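Local coordinates for spore coat polysaccharide biosynthesis protein spsE (Bacillus subtilis, PDB 1VLI) that probably catalyses the synthesis of an N-acylneuraminate 9-phosphate type sugar acid and serves in making the spore coat polysaccharide, at residues Ala195-Pro200 against Ser224-His229; Pro201-Leu206 against Thr303-Gly308; Glu228-Ala233 against Leu269-Asp274. One frame throughout, in Å; residues are numbered along the deposited sequence.

All three contacts join parts of a TIM-barrel chain of the NeuB family. Contact 1 joins the loop after strand 188-193 to the end of strand 220-225, at the zinc site. Contact 2 takes up that same loop directly afterwards and ties it to the loop 303-308; its centre is about 9 Å from that of contact 1. Contact 3 shares E228 and H229 with contact 1, and the turn leading into helix 232-239 meets helix 266-285. Its centre is about 12 Å from that of contact 1 and 20 Å from that of contact 2. Contact 1 holds the zinc ligand H226. Along the chain, contact 3 is nested in the loop that contact 2 closes.

Contact 1: Ala195-Pro200 against Ser224-His229; sequences AKYPAP and SDHSEH
H226 overlaps the backbone of K196 and the ring of Y197. H226 CB sits 3.4 Å from K196 O and lies in the plane of the Y197 ring, at the ring edge. Beyond CB, the imidazole passes the phenol ring, and H226 CD2 lies 3.9 Å from Y197 CD1. The two side chains cross at about a right angle, and their ring planes stand at 82°. CG of Y197 is anti to the backbone N (chi1 179°), and ring atom CD1 faces H226 CB and CD2.

One hydrogen bond joins the two segments. A199 N donates to H226 O at 2.9 Å, and the N-H points nearly straight at the oxygen. The donor stands above the carbonyl plane, 59° out of it. P198 follows a cis peptide bond, and P198 CA makes a CA-H...O contact of 3.2 Å with H226 O. A matching contact runs the other way, from S227 CA to A199 O. A water accepts from E228 N and donates to A199 O. Nearby, P198 and E228 lie side by side, with P198 CB 3.8 Å from E228 CG.

The turn behind H226 is held by D225. D225 OD1 accepts from S227 N at 3.1 Å, forming an Asx turn, and from S227 OG at 2.7 Å. D225 OD2 forms a salt bridge with K247.

NE2 of H226 and NE2 of H248 bind the zinc ion, and Y197 also meets the H248 ring. H226 ND1 is hydrogen-bonded to V194 O. This bond, with the metal on NE2, sets the rotation of the imidazole, a second-shell role for the V194 carbonyl.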
loop_
_atom_site.group_PDB
_atom_site.type_symbol
_atom_site.label_atom_id
_atom_site.label_comp_id
_atom_site.label_asym_id
_atom_site.label_seq_id
_atom_site.Cartn_x
_atom_site.Cartn_y
_atom_site.Cartn_z
ATOM N N ALA A 195 4.423 5.683 -8.570
ATOM C CA ALA A 195 5.204 4.425 -8.396
ATOM C C ALA A 195 6.702 4.504 -8.722
ATOM O O ALA A 195 7.477 3.635 -8.305
ATOM C CB ALA A 195 4.547 3.233 -9.127
ATOM N N LYS A 196 7.104 5.538 -9.453
ATOM C CA LYS A 196 8.519 5.850 -9.621
ATOM C C LYS A 196 9.196 6.221 -8.285
ATOM O O LYS A 196 8.606 6.886 -7.438
ATOM C CB LYS A 196 8.683 6.977 -10.642
ATOM C CG LYS A 196 10.121 7.214 -11.109
ATOM C CD LYS A 196 10.743 5.994 -11.813
ATOM C CE LYS A 196 12.136 6.325 -12.347
ATOM N NZ LYS A 196 12.723 5.165 -13.065
ATOM N N TYR A 197 10.429 5.766 -8.098
ATOM C CA TYR A 197 11.203 6.135 -6.923
ATOM C C TYR A 197 12.676 6.328 -7.313
ATOM O O TYR A 197 13.310 5.391 -7.809
ATOM C CB TYR A 197 11.035 5.100 -5.790
ATOM C CG TYR A 197 11.834 5.415 -4.520
ATOM C CD1 TYR A 197 11.374 6.355 -3.580
ATOM C CD2 TYR A 197 13.048 4.761 -4.249
ATOM C CE1 TYR A 197 12.110 6.644 -2.414
ATOM C CE2 TYR A 197 13.785 5.038 -3.085
ATOM C CZ TYR A 197 13.310 5.977 -2.179
ATOM O OH TYR A 197 14.042 6.242 -1.045
ATOM N N PRO A 198 13.212 7.538 -7.125
ATOM C CA PRO A 198 12.442 8.683 -6.651
ATOM C C PRO A 198 11.586 9.312 -7.767
ATOM O O PRO A 198 11.838 9.080 -8.964
ATOM C CB PRO A 198 13.527 9.660 -6.188
ATOM C CG PRO A 198 14.672 9.372 -7.089
ATOM C CD PRO A 198 14.622 7.891 -7.366
ATOM N N ALA A 199 10.591 10.093 -7.356
ATOM C CA ALA A 199 9.653 10.700 -8.273
ATOM C C ALA A 199 9.983 12.183 -8.406
ATOM O O ALA A 199 9.907 12.924 -7.424
ATOM C CB ALA A 199 8.242 10.511 -7.767
ATOM N N PRO A 200 10.361 12.621 -9.608
ATOM C CA PRO A 200 10.634 14.042 -9.848
ATOM C C PRO A 200 9.397 14.882 -9.494
ATOM O O PRO A 200 8.273 14.427 -9.733
ATOM C CB PRO A 200 10.913 14.101 -11.355
ATOM C CG PRO A 200 11.266 12.719 -11.760
ATOM C CD PRO A 200 10.540 11.801 -10.825
ATOM N N SER A 224 1.370 9.370 -0.309
ATOM C CA SER A 224 2.688 8.745 -0.116
ATOM C C SER A 224 3.650 9.427 -1.066
ATOM O O SER A 224 3.446 9.408 -2.289
ATOM C CB SER A 224 2.688 7.244 -0.365
ATOM O OG SER A 224 1.534 6.654 0.204
ATOM N N ASP A 225 4.690 10.020 -0.477
ATOM C CA ASP A 225 5.621 10.879 -1.171
ATOM C C ASP A 225 6.885 10.143 -1.547
ATOM O O ASP A 225 7.619 9.690 -0.669
ATOM C CB ASP A 225 5.940 12.086 -0.293
ATOM C CG ASP A 225 6.757 13.140 -1.017
ATOM O OD1 ASP A 225 6.900 13.072 -2.258
ATOM O OD2 ASP A 225 7.291 14.094 -0.420
ATOM N N HIS A 226 7.138 10.029 -2.847
ATOM C CA HIS A 226 8.345 9.382 -3.351
ATOM C C HIS A 226 9.403 10.346 -3.888
ATOM O O HIS A 226 10.417 9.916 -4.436
ATOM C CB HIS A 226 8.006 8.331 -4.410
ATOM C CG HIS A 226 7.364 7.104 -3.853
ATOM N ND1 HIS A 226 6.320 6.460 -4.479
ATOM C CD2 HIS A 226 7.605 6.412 -2.715
ATOM C CE1 HIS A 226 5.953 5.417 -3.756
ATOM N NE2 HIS A 226 6.715 5.369 -2.679
ATOM N N SER A 227 9.168 11.641 -3.724
ATOM C CA SER A 227 10.117 12.672 -4.131
ATOM C C SER A 227 11.204 12.871 -3.086
ATOM O O SER A 227 10.973 12.655 -1.894
ATOM C CB SER A 227 9.390 13.992 -4.315
ATOM O OG SER A 227 9.045 14.542 -3.054
ATOM N N GLU A 228 12.364 13.329 -3.555
ATOM C CA GLU A 228 13.583 13.485 -2.760
ATOM C C GLU A 228 13.524 14.563 -1.678
ATOM O O GLU A 228 13.902 14.327 -0.526
ATOM C CB GLU A 228 14.771 13.797 -3.678
ATOM C CG GLU A 228 15.216 12.657 -4.582
ATOM C CD GLU A 228 16.619 12.882 -5.125
ATOM O OE1 GLU A 228 17.568 12.875 -4.312
ATOM O OE2 GLU A 228 16.780 13.064 -6.354
ATOM N N HIS A 229 13.086 15.754 -2.068
ATOM C CA HIS A 229 13.063 16.904 -1.186
ATOM C C HIS A 229 12.294 16.649 0.113
ATOM O O HIS A 229 11.216 16.063 0.082
ATOM C CB HIS A 229 12.448 18.087 -1.923
ATOM C CG HIS A 229 12.744 19.398 -1.271
ATOM N ND1 HIS A 229 12.116 19.812 -0.115
ATOM C CD2 HIS A 229 13.635 20.367 -1.584
ATOM C CE1 HIS A 229 12.593 20.989 0.244
ATOM N NE2 HIS A 229 13.513 21.349 -0.632
HETATM O O HOH W 1 12.319 14.191 -6.286
#

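Contact 2: Pro201-Leu206 against Thr303-Gly308; sequences PEYSNL and TTAIEG
T304 meets Y203 and N205 with its carbon atoms. T304 CB lies 4.1 Å from Y203 CD1. T304 CG2 is 3.7 Å from N205 ND2, the side chains of T304 and N205 sliding past each other in opposite directions. N205 OD1 accepts from S298 N. The T304 hydroxyl serves its own segment instead. A305 comes next and brings A305 CB to Y203 CE1, also at 4.1 Å.

I306 meets the face of the ring. I306 CG1 stands 3.8 Å above the centre of the Y203 ring, only 8° off the ring normal, in a CH-pi contact. With chi1 58°, CG1 lies between the backbone N and the carbonyl carbon and is set over the ring. I306 CD1 comes to 3.6 Å from Y203 CD2, and I306 CG2 covers the other end at Y203 CZ, again 3.6 Å. The ring belongs to the loop after strand 188-193 of the TIM barrel, so the contact ties a barrel loop to the loop between helices 293-296 and 310-313. An alanine in place of Y203 would remove the ring and would probably leave I306 CG1, CG2 and CD1 and A305 CB without their packing partner.

E307 turns back on its own segment. E307 OE1 accepts from both T304 N and T304 OG1, the latter at 2.6 Å. G308 N then bonds to T304 O at 2.8 Å.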
loop_
_atom_site.group_PDB
_atom_site.type_symbol
_atom_site.label_atom_id
_atom_site.label_comp_id
_atom_site.label_asym_id
_atom_site.label_seq_id
_atom_site.Cartn_x
_atom_site.Cartn_y
_atom_site.Cartn_z
ATOM N N PRO A 201 9.590 16.077 -8.935
ATOM C CA PRO A 201 8.478 16.976 -8.578
ATOM C C PRO A 201 7.345 17.142 -9.632
ATOM O O PRO A 201 6.175 17.218 -9.244
ATOM C CB PRO A 201 9.181 18.328 -8.358
ATOM C CG PRO A 201 10.546 17.982 -7.949
ATOM C CD PRO A 201 10.897 16.672 -8.610
ATOM N N GLU A 202 7.703 17.223 -10.924
ATOM C CA GLU A 202 6.750 17.430 -12.040
ATOM C C GLU A 202 5.695 16.333 -12.093
ATOM O O GLU A 202 4.616 16.529 -12.673
ATOM C CB GLU A 202 7.456 17.446 -13.403
ATOM C CG GLU A 202 8.793 18.172 -13.453
ATOM C CD GLU A 202 9.961 17.304 -13.005
ATOM O OE1 GLU A 202 10.163 16.221 -13.595
ATOM O OE2 GLU A 202 10.689 17.716 -12.073
ATOM N N TYR A 203 6.024 15.181 -11.500
ATOM C CA TYR A 203 5.158 14.014 -11.544
ATOM C C TYR A 203 4.246 13.838 -10.330
ATOM O O TYR A 203 3.516 12.845 -10.240
ATOM C CB TYR A 203 5.969 12.741 -11.808
ATOM C CG TYR A 203 6.622 12.735 -13.169
ATOM C CD1 TYR A 203 5.864 12.538 -14.338
ATOM C CD2 TYR A 203 7.996 12.955 -13.301
ATOM C CE1 TYR A 203 6.469 12.544 -15.598
ATOM C CE2 TYR A 203 8.611 12.958 -14.553
ATOM C CZ TYR A 203 7.844 12.753 -15.691
ATOM O OH TYR A 203 8.461 12.758 -16.917
ATOM N N SER A 204 4.261 14.807 -9.424
ATOM C CA SER A 204 3.451 14.751 -8.201
ATOM C C SER A 204 1.945 14.684 -8.462
ATOM O O SER A 204 1.228 13.979 -7.743
ATOM C CB SER A 204 3.744 15.959 -7.326
ATOM O OG SER A 204 5.132 16.051 -7.085
ATOM N N ASN A 205 1.483 15.435 -9.466
ATOM C CA ASN A 205 0.068 15.659 -9.722
ATOM C C ASN A 205 -0.766 15.830 -8.456
ATOM O O ASN A 205 -1.743 15.118 -8.260
ATOM C CB ASN A 205 -0.508 14.544 -10.599
ATOM C CG ASN A 205 0.056 14.570 -12.014
ATOM O OD1 ASN A 205 -0.187 15.518 -12.815
ATOM N ND2 ASN A 205 0.804 13.525 -12.344
ATOM N N LEU A 206 -0.401 16.791 -7.620
ATOM C CA LEU A 206 -1.113 17.027 -6.352
ATOM C C LEU A 206 -2.579 17.490 -6.469
ATOM O O LEU A 206 -3.348 17.360 -5.506
ATOM C CB LEU A 206 -0.320 17.989 -5.463
ATOM C CG LEU A 206 1.093 17.606 -5.020
ATOM C CD1 LEU A 206 1.536 18.475 -3.849
ATOM C CD2 LEU A 206 1.144 16.143 -4.614
ATOM N N THR A 303 -2.254 6.885 -14.642
ATOM C CA THR A 303 -0.822 6.548 -14.613
ATOM C C THR A 303 0.055 7.645 -15.278
ATOM O O THR A 303 -0.386 8.317 -16.229
ATOM C CB THR A 303 -0.612 5.153 -15.255
ATOM O OG1 THR A 303 0.706 4.669 -14.959
ATOM C CG2 THR A 303 -0.681 5.226 -16.783
ATOM N N THR A 304 1.277 7.842 -14.776
ATOM C CA THR A 304 2.162 8.898 -15.313
ATOM C C THR A 304 2.999 8.437 -16.526
ATOM O O THR A 304 3.034 7.240 -16.854
ATOM C CB THR A 304 3.076 9.540 -14.209
ATOM O OG1 THR A 304 3.828 8.522 -13.536
ATOM C CG2 THR A 304 2.248 10.210 -13.093
ATOM N N ALA A 305 3.645 9.401 -17.194
ATOM C CA ALA A 305 4.605 9.116 -18.268
ATOM C C ALA A 305 5.761 8.197 -17.819
ATOM O O ALA A 305 6.220 7.374 -18.613
ATOM C CB ALA A 305 5.138 10.417 -18.887
ATOM N N ILE A 306 6.199 8.326 -16.552
ATOM C CA ILE A 306 7.282 7.492 -15.946
ATOM C C ILE A 306 6.821 6.187 -15.245
ATOM O O ILE A 306 7.655 5.379 -14.808
ATOM C CB ILE A 306 8.205 8.324 -14.981
ATOM C CG1 ILE A 306 7.383 8.968 -13.857
ATOM C CG2 ILE A 306 9.058 9.336 -15.766
ATOM C CD1 ILE A 306 8.188 9.383 -12.648
ATOM N N GLU A 307 5.506 5.998 -15.127
ATOM C CA GLU A 307 4.930 4.716 -14.691
ATOM C C GLU A 307 4.474 3.880 -15.917
ATOM O O GLU A 307 4.917 2.745 -16.096
ATOM C CB GLU A 307 3.789 4.928 -13.671
ATOM C CG GLU A 307 4.224 5.454 -12.297
ATOM C CD GLU A 307 3.101 6.158 -11.525
ATOM O OE1 GLU A 307 2.365 6.990 -12.103
ATOM O OE2 GLU A 307 2.953 5.891 -10.320
ATOM N N GLY A 308 3.600 4.455 -16.747
ATOM C CA GLY A 308 3.218 3.877 -18.045
ATOM C C GLY A 308 2.348 2.626 -18.032
ATOM O O GLY A 308 2.856 1.515 -18.230
#

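Contact 3: Glu228-Ala233 against Leu269-Asp274; sequences EHPTEA and LKEMVD
P230 O sits against the side chain of M272, a selenomethionine, 3.1 Å from M272 CG and 3.3 Å from M272 CB. The packing is tight here. The M272 chain bends at chi3 (66°), which puts CE farther from P230 O than SE is. T231 CG2 lies 3.8 Å from E271 O and 3.9 Å from M272 CA. P230 CB also meets the carboxylate of E271, 4.0 Å from E271 OE2.

The hydrogen bonding lies within the segments. T231 N donates to H229 ND1 at 3.0 Å, and the donor is close to the imidazole plane. The bond closes the turn that carries P230 and T231. The H229 ring has P230 CD over one face and E232 CB over the opposite one, each offset toward the rim.

T231 stands at the N-cap position of helix 232-239, though its hydroxyl does not cap it. M272 lies on helix 266-285, where it also touches I31 of strand 30-36. These helices follow strands 220-225 and 244-248, which are neighbours in the parallel sheet. A turn leading into one barrel helix and packing on the helix after the next strand is typical of the outer layer of a TIM barrel.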
loop_
_atom_site.group_PDB
_atom_site.type_symbol
_atom_site.label_atom_id
_atom_site.label_comp_id
_atom_site.label_asym_id
_atom_site.label_seq_id
_atom_site.Cartn_x
_atom_site.Cartn_y
_atom_site.Cartn_z
ATOM N N GLU A 228 12.364 13.329 -3.555
ATOM C CA GLU A 228 13.583 13.485 -2.760
ATOM C C GLU A 228 13.524 14.563 -1.678
ATOM O O GLU A 228 13.902 14.327 -0.526
ATOM C CB GLU A 228 14.771 13.797 -3.678
ATOM C CG GLU A 228 15.216 12.657 -4.582
ATOM C CD GLU A 228 16.619 12.882 -5.125
ATOM O OE1 GLU A 228 17.568 12.875 -4.312
ATOM O OE2 GLU A 228 16.780 13.064 -6.354
ATOM N N HIS A 229 13.086 15.754 -2.068
ATOM C CA HIS A 229 13.063 16.904 -1.186
ATOM C C HIS A 229 12.294 16.649 0.113
ATOM O O HIS A 229 11.216 16.063 0.082
ATOM C CB HIS A 229 12.448 18.087 -1.923
ATOM C CG HIS A 229 12.744 19.398 -1.271
ATOM N ND1 HIS A 229 12.116 19.812 -0.115
ATOM C CD2 HIS A 229 13.635 20.367 -1.584
ATOM C CE1 HIS A 229 12.593 20.989 0.244
ATOM N NE2 HIS A 229 13.513 21.349 -0.632
ATOM N N PRO A 230 12.829 17.093 1.246
ATOM C CA PRO A 230 12.170 16.860 2.551
ATOM C C PRO A 230 10.794 17.529 2.789
ATOM O O PRO A 230 9.952 16.906 3.451
ATOM C CB PRO A 230 13.220 17.355 3.581
ATOM C CG PRO A 230 14.512 17.362 2.826
ATOM C CD PRO A 230 14.123 17.790 1.417
ATOM N N THR A 231 10.566 18.750 2.269
ATOM C CA THR A 231 9.353 19.531 2.597
ATOM C C THR A 231 8.456 20.009 1.434
ATOM O O THR A 231 7.259 20.244 1.642
ATOM C CB THR A 231 9.689 20.775 3.462
ATOM O OG1 THR A 231 10.806 21.475 2.898
ATOM C CG2 THR A 231 10.152 20.395 4.877
ATOM N N GLU A 232 8.987 20.196 0.230
ATOM C CA GLU A 232 8.155 20.886 -0.771
ATOM C C GLU A 232 6.858 20.154 -1.148
ATOM O O GLU A 232 5.792 20.757 -1.111
ATOM C CB GLU A 232 8.953 21.408 -1.979
ATOM C CG GLU A 232 9.122 20.465 -3.158
ATOM C CD GLU A 232 9.493 21.220 -4.423
ATOM O OE1 GLU A 232 9.179 22.418 -4.487
ATOM O OE2 GLU A 232 10.098 20.623 -5.343
ATOM N N ALA A 233 6.936 18.853 -1.446
ATOM C CA ALA A 233 5.727 18.113 -1.761
ATOM C C ALA A 233 4.890 17.719 -0.527
ATOM O O ALA A 233 3.659 17.826 -0.612
ATOM C CB ALA A 233 6.009 16.921 -2.654
ATOM N N LEU A 269 13.944 13.996 8.262
ATOM C CA LEU A 269 12.632 13.484 8.688
ATOM C C LEU A 269 11.983 14.444 9.672
ATOM O O LEU A 269 10.840 14.860 9.444
ATOM C CB LEU A 269 12.713 12.060 9.288
ATOM C CG LEU A 269 11.373 11.337 9.569
ATOM C CD1 LEU A 269 10.572 10.986 8.291
ATOM C CD2 LEU A 269 11.550 10.076 10.413
ATOM N N LYS A 270 12.716 14.798 10.738
ATOM C CA LYS A 270 12.313 15.837 11.713
ATOM C C LYS A 270 11.944 17.161 11.024
ATOM O O LYS A 270 10.972 17.824 11.396
ATOM C CB LYS A 270 13.431 16.068 12.737
ATOM C CG LYS A 270 13.060 16.929 13.958
ATOM N N GLU A 271 12.727 17.520 10.010
ATOM C CA GLU A 271 12.520 18.717 9.220
ATOM C C GLU A 271 11.167 18.670 8.485
ATOM O O GLU A 271 10.403 19.638 8.548
ATOM C CB GLU A 271 13.690 18.861 8.250
ATOM C CG GLU A 271 13.662 20.063 7.332
ATOM C CD GLU A 271 14.867 20.103 6.404
ATOM O OE1 GLU A 271 15.936 19.558 6.786
ATOM O OE2 GLU A 271 14.749 20.691 5.293
HETATM N N MSE A 272 10.876 17.545 7.815
HETATM C CA MSE A 272 9.576 17.322 7.176
HETATM C C MSE A 272 8.423 17.487 8.150
HETATM O O MSE A 272 7.472 18.217 7.866
HETATM C CB MSE A 272 9.474 15.947 6.542
HETATM C CG MSE A 272 8.185 15.807 5.699
HETATM SE SE MSE A 272 7.833 13.989 5.138
HETATM C CE MSE A 272 7.445 13.084 7.022
ATOM N N VAL A 273 8.509 16.786 9.280
ATOM C CA VAL A 273 7.500 16.837 10.348
ATOM C C VAL A 273 7.251 18.271 10.818
ATOM O O VAL A 273 6.097 18.700 10.921
ATOM C CB VAL A 273 7.870 15.898 11.550
ATOM C CG1 VAL A 273 6.878 16.057 12.698
ATOM C CG2 VAL A 273 7.930 14.403 11.088
ATOM N N ASP A 274 8.329 19.012 11.081
ATOM C CA ASP A 274 8.219 20.401 11.473
ATOM C C ASP A 274 7.582 21.238 10.337
ATOM O O ASP A 274 6.728 22.095 10.581
ATOM C CB ASP A 274 9.593 20.965 11.878
ATOM C CG ASP A 274 10.181 20.301 13.154
ATOM O OD1 ASP A 274 9.456 19.586 13.889
ATOM O OD2 ASP A 274 11.385 20.456 13.502
#